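Long-range contacts in class II aldolase/adducin N-terminal domain-containing protein (Thermoplasma acidophilum, PDB 3M4R), which binds zinc through its N-terminal class II aldolase/adducin-like domain, the part described here, and is probably an oxidoreductase of the short-chain dehydrogenase/reductase family: residues A[133-138]-A[210-215]; A[139-144]-A[185-190]; A[157-162]-A[181-186]. All coordinates share one frame; numbering follows the deposited sequence.

Interaction 1 (A[133-138]-A[210-215])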
# COMPACT_ATOMS: atom_id res chain seq x y z
N ALA A 133 10.71 2.44 -2.17
CA ALA A 133 11.99 1.73 -2.03
C ALA A 133 13.04 2.36 -2.94
O ALA A 133 12.81 2.51 -4.14
CB ALA A 133 11.82 0.28 -2.38
N ASP A 134 14.17 2.74 -2.35
CA ASP A 134 15.28 3.34 -3.10
C ASP A 134 15.72 2.57 -4.38
O ASP A 134 15.85 3.17 -5.43
CB ASP A 134 16.49 3.55 -2.18
CG ASP A 134 17.59 4.33 -2.86
OD1 ASP A 134 17.31 5.52 -3.16
OD2 ASP A 134 18.69 3.76 -3.12
N ALA A 135 15.94 1.27 -4.27
CA ALA A 135 16.32 0.47 -5.43
C ALA A 135 15.23 0.44 -6.52
O ALA A 135 15.53 0.27 -7.70
CB ALA A 135 16.67 -0.96 -5.00
N ILE A 136 13.97 0.61 -6.14
CA ILE A 136 12.90 0.69 -7.14
C ILE A 136 12.95 2.03 -7.87
O ILE A 136 12.72 2.10 -9.09
CB ILE A 136 11.53 0.44 -6.53
CG1 ILE A 136 11.38 -1.05 -6.16
CG2 ILE A 136 10.42 0.90 -7.47
CD1 ILE A 136 11.32 -2.05 -7.34
N LEU A 137 13.24 3.09 -7.13
CA LEU A 137 13.38 4.41 -7.70
C LEU A 137 14.55 4.43 -8.68
O LEU A 137 14.41 4.98 -9.76
CB LEU A 137 13.57 5.48 -6.61
CG LEU A 137 12.37 5.95 -5.76
CD1 LEU A 137 12.83 7.04 -4.75
CD2 LEU A 137 11.23 6.50 -6.63
N SER A 138 15.67 3.81 -8.30
CA SER A 138 16.85 3.73 -9.17
C SER A 138 16.59 3.00 -10.47
O SER A 138 16.92 3.50 -11.53
CB SER A 138 18.01 3.00 -8.49
OG SER A 138 18.49 3.71 -7.37
N ARG A 210 15.45 -8.08 -5.93
CA ARG A 210 15.76 -8.26 -7.35
C ARG A 210 16.19 -6.96 -8.04
O ARG A 210 17.13 -6.96 -8.85
CB ARG A 210 14.61 -8.94 -8.11
CG ARG A 210 14.37 -10.37 -7.63
CD ARG A 210 13.10 -11.00 -8.18
NE ARG A 210 13.31 -11.53 -9.52
CZ ARG A 210 12.51 -12.39 -10.14
NH1 ARG A 210 12.80 -12.80 -11.37
NH2 ARG A 210 11.40 -12.84 -9.55
N ALA A 211 15.53 -5.87 -7.70
CA ALA A 211 15.92 -4.55 -8.17
C ALA A 211 17.33 -4.21 -7.68
O ALA A 211 18.16 -3.76 -8.45
CB ALA A 211 14.94 -3.47 -7.66
N GLU A 212 17.55 -4.41 -6.39
CA GLU A 212 18.84 -4.10 -5.77
C GLU A 212 19.96 -4.97 -6.37
O GLU A 212 20.97 -4.44 -6.82
CB GLU A 212 18.77 -4.27 -4.25
CG GLU A 212 19.78 -3.41 -3.50
CD GLU A 212 19.88 -3.80 -2.04
OE1 GLU A 212 21.01 -4.14 -1.61
OE2 GLU A 212 18.85 -3.79 -1.33
N ASN A 213 19.75 -6.28 -6.39
CA ASN A 213 20.65 -7.24 -7.07
C ASN A 213 21.10 -6.72 -8.42
O ASN A 213 22.28 -6.81 -8.75
CB ASN A 213 19.94 -8.57 -7.35
CG ASN A 213 19.99 -9.55 -6.19
OD1 ASN A 213 20.89 -9.49 -5.35
ND2 ASN A 213 19.02 -10.48 -6.15
N PHE A 214 20.14 -6.23 -9.20
CA PHE A 214 20.40 -5.78 -10.57
C PHE A 214 21.21 -4.49 -10.66
O PHE A 214 22.08 -4.37 -11.53
CB PHE A 214 19.10 -5.62 -11.36
CG PHE A 214 19.30 -5.03 -12.73
CD1 PHE A 214 19.62 -5.84 -13.81
CD2 PHE A 214 19.21 -3.66 -12.93
CE1 PHE A 214 19.85 -5.29 -15.08
CE2 PHE A 214 19.41 -3.11 -14.19
CZ PHE A 214 19.73 -3.92 -15.26
N ILE A 215 20.94 -3.52 -9.81
CA ILE A 215 21.77 -2.30 -9.79
C ILE A 215 23.09 -2.43 -8.93
O ILE A 215 23.91 -1.51 -8.93
CB ILE A 215 20.93 -1.06 -9.39
CG1 ILE A 215 20.55 -1.10 -7.91
CG2 ILE A 215 19.65 -0.94 -10.26
CD1 ILE A 215 19.43 -0.09 -7.52
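Ile215 meets Ala135 and Ser138 through CD1 alone, and its torsions explain the reach: CG1 stands between the backbone N and the carbonyl carbon (chi1 71°), and CD1 then extends anti to CA (chi2 -165°). That methyl lies 3.5 Å from Ser138 CB and 3.8 Å from Ala135 CB, so it bridges residues three apart on helix 134-140. From helix 134-140 itself, Ile136 turns CG1 beside its own backbone N, and CD1 arrives 3.9 Å from Ala211 CB, although the CB of Ile136 itself points away from 210-215. Between these two isoleucine tips the helices meet through small groups. Ala135 CB stands 4.0 Å from Ala211 CB and equally far from Glu212 CB, while the Ala135 and Glu212 CA atoms come within 5.2 Å. Here the short axes approach to 8.5 Å and cross at 58°. No hydrogen bond spans the segments, which bury 220 Å² between them; the closest side-chain contacts are carbon to carbon. Leu153 of helix 146-153 touches both Ile136 and Ala211. This is plain helix-helix packing across small residues, joining helix 134-140 to the C-terminal helix 197-215 of the class II aldolase/adducin-like domain.

Interaction 2 (A[139-144]-A[185-190]). With ZN (zinc ion), chain B.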
# COMPACT_ATOMS: atom_id res chain seq x y z
N ILE A 139 16.03 1.79 -10.38
CA ILE A 139 15.81 1.00 -11.58
C ILE A 139 14.80 1.65 -12.50
O ILE A 139 14.95 1.60 -13.72
CB ILE A 139 15.42 -0.49 -11.29
CG1 ILE A 139 15.88 -1.36 -12.46
CG2 ILE A 139 13.93 -0.63 -11.05
CD1 ILE A 139 15.75 -2.84 -12.25
N THR A 140 13.79 2.29 -11.93
CA THR A 140 12.76 2.92 -12.74
C THR A 140 13.21 4.28 -13.27
O THR A 140 12.59 4.81 -14.18
CB THR A 140 11.43 3.00 -12.01
OG1 THR A 140 11.56 3.78 -10.81
CG2 THR A 140 10.95 1.58 -11.65
N ASN A 141 14.28 4.83 -12.71
CA ASN A 141 14.85 6.09 -13.19
C ASN A 141 15.92 5.91 -14.28
O ASN A 141 16.45 6.89 -14.73
CB ASN A 141 15.42 6.93 -12.04
CG ASN A 141 14.41 7.87 -11.47
OD1 ASN A 141 13.94 8.77 -12.16
ND2 ASN A 141 14.03 7.65 -10.22
N THR A 142 16.22 4.67 -14.66
CA THR A 142 17.08 4.36 -15.81
C THR A 142 16.23 4.40 -17.08
O THR A 142 15.01 4.50 -17.01
CB THR A 142 17.67 2.92 -15.76
OG1 THR A 142 16.64 1.95 -15.99
CG2 THR A 142 18.38 2.62 -14.43
N ASP A 143 16.87 4.28 -18.24
CA ASP A 143 16.14 4.29 -19.50
C ASP A 143 15.69 2.89 -19.90
O ASP A 143 15.31 2.66 -21.04
CB ASP A 143 17.02 4.92 -20.60
CG ASP A 143 17.32 6.38 -20.33
OD1 ASP A 143 16.47 7.06 -19.74
OD2 ASP A 143 18.39 6.86 -20.71
N LEU A 144 15.70 1.95 -18.96
CA LEU A 144 15.29 0.60 -19.29
C LEU A 144 13.82 0.62 -19.67
O LEU A 144 13.02 1.22 -18.99
CB LEU A 144 15.52 -0.36 -18.11
CG LEU A 144 16.94 -0.90 -17.91
CD1 LEU A 144 16.92 -1.76 -16.64
CD2 LEU A 144 17.48 -1.69 -19.13
N LEU A 185 5.69 1.30 -9.77
CA LEU A 185 5.28 2.67 -10.15
C LEU A 185 6.56 3.44 -10.43
O LEU A 185 7.29 3.81 -9.50
CB LEU A 185 4.46 3.31 -9.02
CG LEU A 185 3.24 2.55 -8.43
CD1 LEU A 185 2.56 3.36 -7.27
CD2 LEU A 185 2.24 2.18 -9.50
N ARG A 186 6.88 3.65 -11.71
CA ARG A 186 8.13 4.29 -12.05
C ARG A 186 8.24 5.66 -11.42
O ARG A 186 7.29 6.42 -11.41
CB ARG A 186 8.34 4.37 -13.57
CG ARG A 186 8.42 2.99 -14.20
CD ARG A 186 8.84 3.05 -15.68
NE ARG A 186 10.24 3.40 -15.82
CZ ARG A 186 11.04 2.96 -16.79
NH1 ARG A 186 12.29 3.36 -16.82
NH2 ARG A 186 10.59 2.10 -17.71
N LYS A 187 9.42 5.93 -10.87
CA LYS A 187 9.76 7.18 -10.19
C LYS A 187 8.92 7.48 -8.96
O LYS A 187 8.79 8.66 -8.59
CB LYS A 187 9.69 8.37 -11.15
CG LYS A 187 10.44 8.16 -12.43
CD LYS A 187 10.82 9.50 -13.13
CE LYS A 187 11.46 9.23 -14.48
NZ LYS A 187 10.91 10.18 -15.49
N HIS A 188 8.34 6.42 -8.36
CA HIS A 188 7.49 6.52 -7.18
C HIS A 188 7.80 5.38 -6.22
O HIS A 188 8.28 5.62 -5.14
CB HIS A 188 6.01 6.48 -7.59
CG HIS A 188 5.03 6.67 -6.46
ND1 HIS A 188 3.67 6.77 -6.67
CD2 HIS A 188 5.21 6.79 -5.11
CE1 HIS A 188 3.05 6.89 -5.51
NE2 HIS A 188 3.96 6.93 -4.55
N GLY A 189 7.51 4.14 -6.60
CA GLY A 189 7.77 3.03 -5.70
C GLY A 189 7.10 1.75 -6.14
O GLY A 189 7.01 1.46 -7.35
N LEU A 190 6.63 1.00 -5.15
CA LEU A 190 6.11 -0.33 -5.38
C LEU A 190 4.85 -0.56 -4.58
O LEU A 190 4.74 -0.12 -3.43
CB LEU A 190 7.15 -1.34 -4.94
CG LEU A 190 6.80 -2.83 -5.03
CD1 LEU A 190 6.56 -3.32 -6.49
CD2 LEU A 190 8.01 -3.60 -4.46
ZN ZN B . 3.57 6.81 -2.63
O HOH W 1 3.78 8.82 -2.69
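Arg186 grips two backbone carbonyls of 139-144 with its guanidinium. NH2 and NH1 hold Leu144 O end-on, the NH2 bond being 2.9 Å long, while NE and NH1 hold Thr140 O side-on, with 3.0 Å from NH1. Both oxygens lie close to the guanidinium plane, which fixes the rotation of the group. At Thr140 O the two donors come in differently: NE sits in the carbonyl plane on a lone pair, whereas NH1 stands 48° above it. NH2 also bonds Ser146 OG, so these carbonyls and one hydroxyl occupy the three nitrogens. The bend at chi3 (72°) sets NE back toward Thr140.

A further, straighter bond runs from Lys187 N to Thr140 OG1, 3.0 Å at 174°; the same hydroxyl is hydrogen-bonded to Ile136 O, one helical turn earlier. The turn after the helix is shaped by Thr142, whose OG1 donates to Ile139 O and accepts from Leu144 N in an ST turn. Packing surrounds these bonds: Thr140 CB rests 3.7 Å from Arg186 CG as the two side chains slide past each other in opposite directions, and the Lys187 chain crosses Asn141 at about a right angle, with CD 3.3 Å from OD1, while Asn141 ND2 is hydrogen-bonded to Leu137 O. Beyond them His188 turns away and binds zinc through NE2 at 2.0 Å; a water and Glu116, His130 and His132 also bind the metal. His188 and Gly189 form a classic beta bulge opposite Leu185.

The contact thus joins the end of helix 134-140 and the loop after it to the turn between strands 182-185 and 189-194, with helix 146-153 meeting Leu144 and Arg186, and helix 166-175 touching Leu185 and His188.

Interaction 3 (A[157-162]-A[181-186])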
# COMPACT_ATOMS: atom_id res chain seq x y z
N VAL A 157 3.40 -5.82 -12.93
CA VAL A 157 2.95 -4.90 -13.94
C VAL A 157 3.69 -3.64 -13.60
O VAL A 157 3.85 -3.29 -12.42
CB VAL A 157 1.41 -4.71 -13.88
CG1 VAL A 157 0.96 -3.40 -14.59
CG2 VAL A 157 0.72 -5.92 -14.52
N VAL A 158 4.16 -2.95 -14.63
CA VAL A 158 4.92 -1.72 -14.46
C VAL A 158 4.08 -0.58 -15.01
O VAL A 158 3.47 -0.71 -16.06
CB VAL A 158 6.27 -1.80 -15.18
CG1 VAL A 158 7.01 -0.46 -15.09
CG2 VAL A 158 7.10 -2.92 -14.58
N LEU A 159 3.98 0.52 -14.26
CA LEU A 159 3.26 1.71 -14.69
C LEU A 159 4.24 2.86 -14.89
O LEU A 159 5.20 2.98 -14.14
CB LEU A 159 2.22 2.13 -13.65
CG LEU A 159 0.77 1.69 -13.81
CD1 LEU A 159 0.69 0.22 -14.15
CD2 LEU A 159 -0.02 2.01 -12.53
N PRO A 160 3.98 3.73 -15.88
CA PRO A 160 4.85 4.88 -16.08
C PRO A 160 4.69 5.83 -14.94
O PRO A 160 3.79 5.62 -14.12
CB PRO A 160 4.30 5.50 -17.36
CG PRO A 160 2.87 5.28 -17.25
CD PRO A 160 2.79 3.85 -16.74
N TYR A 161 5.51 6.88 -14.89
CA TYR A 161 5.35 7.91 -13.87
C TYR A 161 3.96 8.53 -14.00
O TYR A 161 3.56 8.90 -15.09
CB TYR A 161 6.41 9.03 -13.93
CG TYR A 161 6.16 10.10 -12.88
CD1 TYR A 161 6.33 9.84 -11.51
CD2 TYR A 161 5.67 11.33 -13.23
CE1 TYR A 161 6.04 10.82 -10.53
CE2 TYR A 161 5.37 12.31 -12.26
CZ TYR A 161 5.58 12.07 -10.94
OH TYR A 161 5.26 13.06 -10.03
N ILE A 162 3.26 8.62 -12.87
CA ILE A 162 2.04 9.41 -12.73
C ILE A 162 2.16 10.06 -11.35
O ILE A 162 2.52 9.38 -10.37
CB ILE A 162 0.75 8.53 -12.72
CG1 ILE A 162 0.58 7.77 -14.03
CG2 ILE A 162 -0.52 9.38 -12.47
CD1 ILE A 162 -0.28 6.51 -13.85
N ASP A 181 2.30 -10.44 -8.61
CA ASP A 181 2.89 -10.29 -7.28
C ASP A 181 3.08 -8.81 -6.89
O ASP A 181 3.31 -8.47 -5.72
CB ASP A 181 4.23 -11.00 -7.21
CG ASP A 181 4.11 -12.53 -7.36
OD1 ASP A 181 3.17 -13.14 -6.80
OD2 ASP A 181 4.95 -13.12 -8.03
N GLY A 182 2.98 -7.92 -7.86
CA GLY A 182 3.33 -6.52 -7.56
C GLY A 182 3.01 -5.60 -8.70
O GLY A 182 2.86 -6.04 -9.83
N ILE A 183 2.86 -4.31 -8.38
CA ILE A 183 2.72 -3.24 -9.35
C ILE A 183 3.83 -2.22 -9.07
O ILE A 183 3.94 -1.72 -7.96
CB ILE A 183 1.39 -2.53 -9.23
CG1 ILE A 183 0.24 -3.50 -9.57
CG2 ILE A 183 1.37 -1.31 -10.14
CD1 ILE A 183 -1.21 -2.86 -9.38
N VAL A 184 4.65 -1.97 -10.09
CA VAL A 184 5.82 -1.10 -9.99
C VAL A 184 5.44 0.26 -10.54
O VAL A 184 4.91 0.35 -11.63
CB VAL A 184 6.98 -1.65 -10.81
CG1 VAL A 184 8.19 -0.67 -10.77
CG2 VAL A 184 7.36 -3.03 -10.27
N LEU A 185 5.69 1.30 -9.77
CA LEU A 185 5.28 2.67 -10.15
C LEU A 185 6.56 3.44 -10.43
O LEU A 185 7.29 3.81 -9.50
CB LEU A 185 4.46 3.31 -9.02
CG LEU A 185 3.24 2.55 -8.43
CD1 LEU A 185 2.56 3.36 -7.27
CD2 LEU A 185 2.24 2.18 -9.50
N ARG A 186 6.88 3.65 -11.71
CA ARG A 186 8.13 4.29 -12.05
C ARG A 186 8.24 5.66 -11.42
O ARG A 186 7.29 6.42 -11.41
CB ARG A 186 8.34 4.37 -13.57
CG ARG A 186 8.42 2.99 -14.20
CD ARG A 186 8.84 3.05 -15.68
NE ARG A 186 10.24 3.40 -15.82
CZ ARG A 186 11.04 2.96 -16.79
NH1 ARG A 186 12.29 3.36 -16.82
NH2 ARG A 186 10.59 2.10 -17.71
O HOH W 2 4.47 5.62 -11.53
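Leu159 and Leu185 lie side by side, pointing the same way, with their CD2 methyls 3.8 Å apart; Ile183 CG2 adds a looser contact to the same Leu159 methyl. On the other face of the sheet Val158 and Val184 also run alongside each other, Val158 CG2 standing 4.0 Å from Val184 CB. The second Val158 methyl, CG1, is anti to the backbone N (chi1 175°) and packs 3.8 Å from Arg186 CG.

Between these faces runs the parallel ladder, in which Val157, Val158 and Leu159 pair with Ile183, Val184 and Leu185. Val157 N bonds Gly182 O, Val184 N bonds Val157 O at 2.8 Å, Leu159 N bonds Val184 O at the same length, and Arg186 N bonds Leu159 O at 3.0 Å. The last three are nearly straight, at 169-170°, and the short strand axes differ in direction by 22°. Past the ladder, Arg186 O lies at the edge of the Tyr161 ring, 3.6 Å from CD1, and a water donates to both Pro160 O and Arg186 O. An alanine in place of Arg186 would take away the aliphatic chain packed on Val158 CG1 and would probably leave the carbonyls of Thr140 and Leu144 without their guanidinium donors.

The two strands belong to a beta-alpha-beta unit whose helix 166-175 touches Leu159 on the leucine face. Helix 146-153 covers the valine face at Val158 and Val184. Strand 156-159 is an outermost strand of the sheet within this chain, while strand 182-185 has strand 189-194, antiparallel, as its other neighbour.

In the fold
Interactions 2 and 3 share Leu185 and Arg186 and have centres about 8 Å apart: the backbone of Arg186 continues the parallel ladder of interaction 3, while its guanidinium serves interaction 2. Thr140 CG2 packs 3.7 Å from Val184 CG1, linking the two directly. Helix 134-140 contributes to both interactions 1 and 2, whose centres lie about 9 Å apart; Leu137 CD2 sits 3.4 Å from His188 N and Phe214 CD2 3.6 Å from Ile139 CD1. Interaction 2 holds the zinc ligand His188 itself. The side chain of Leu185 comes within about 6 Å of the zinc, and that of Ile136 in interaction 1 within about 10 Å.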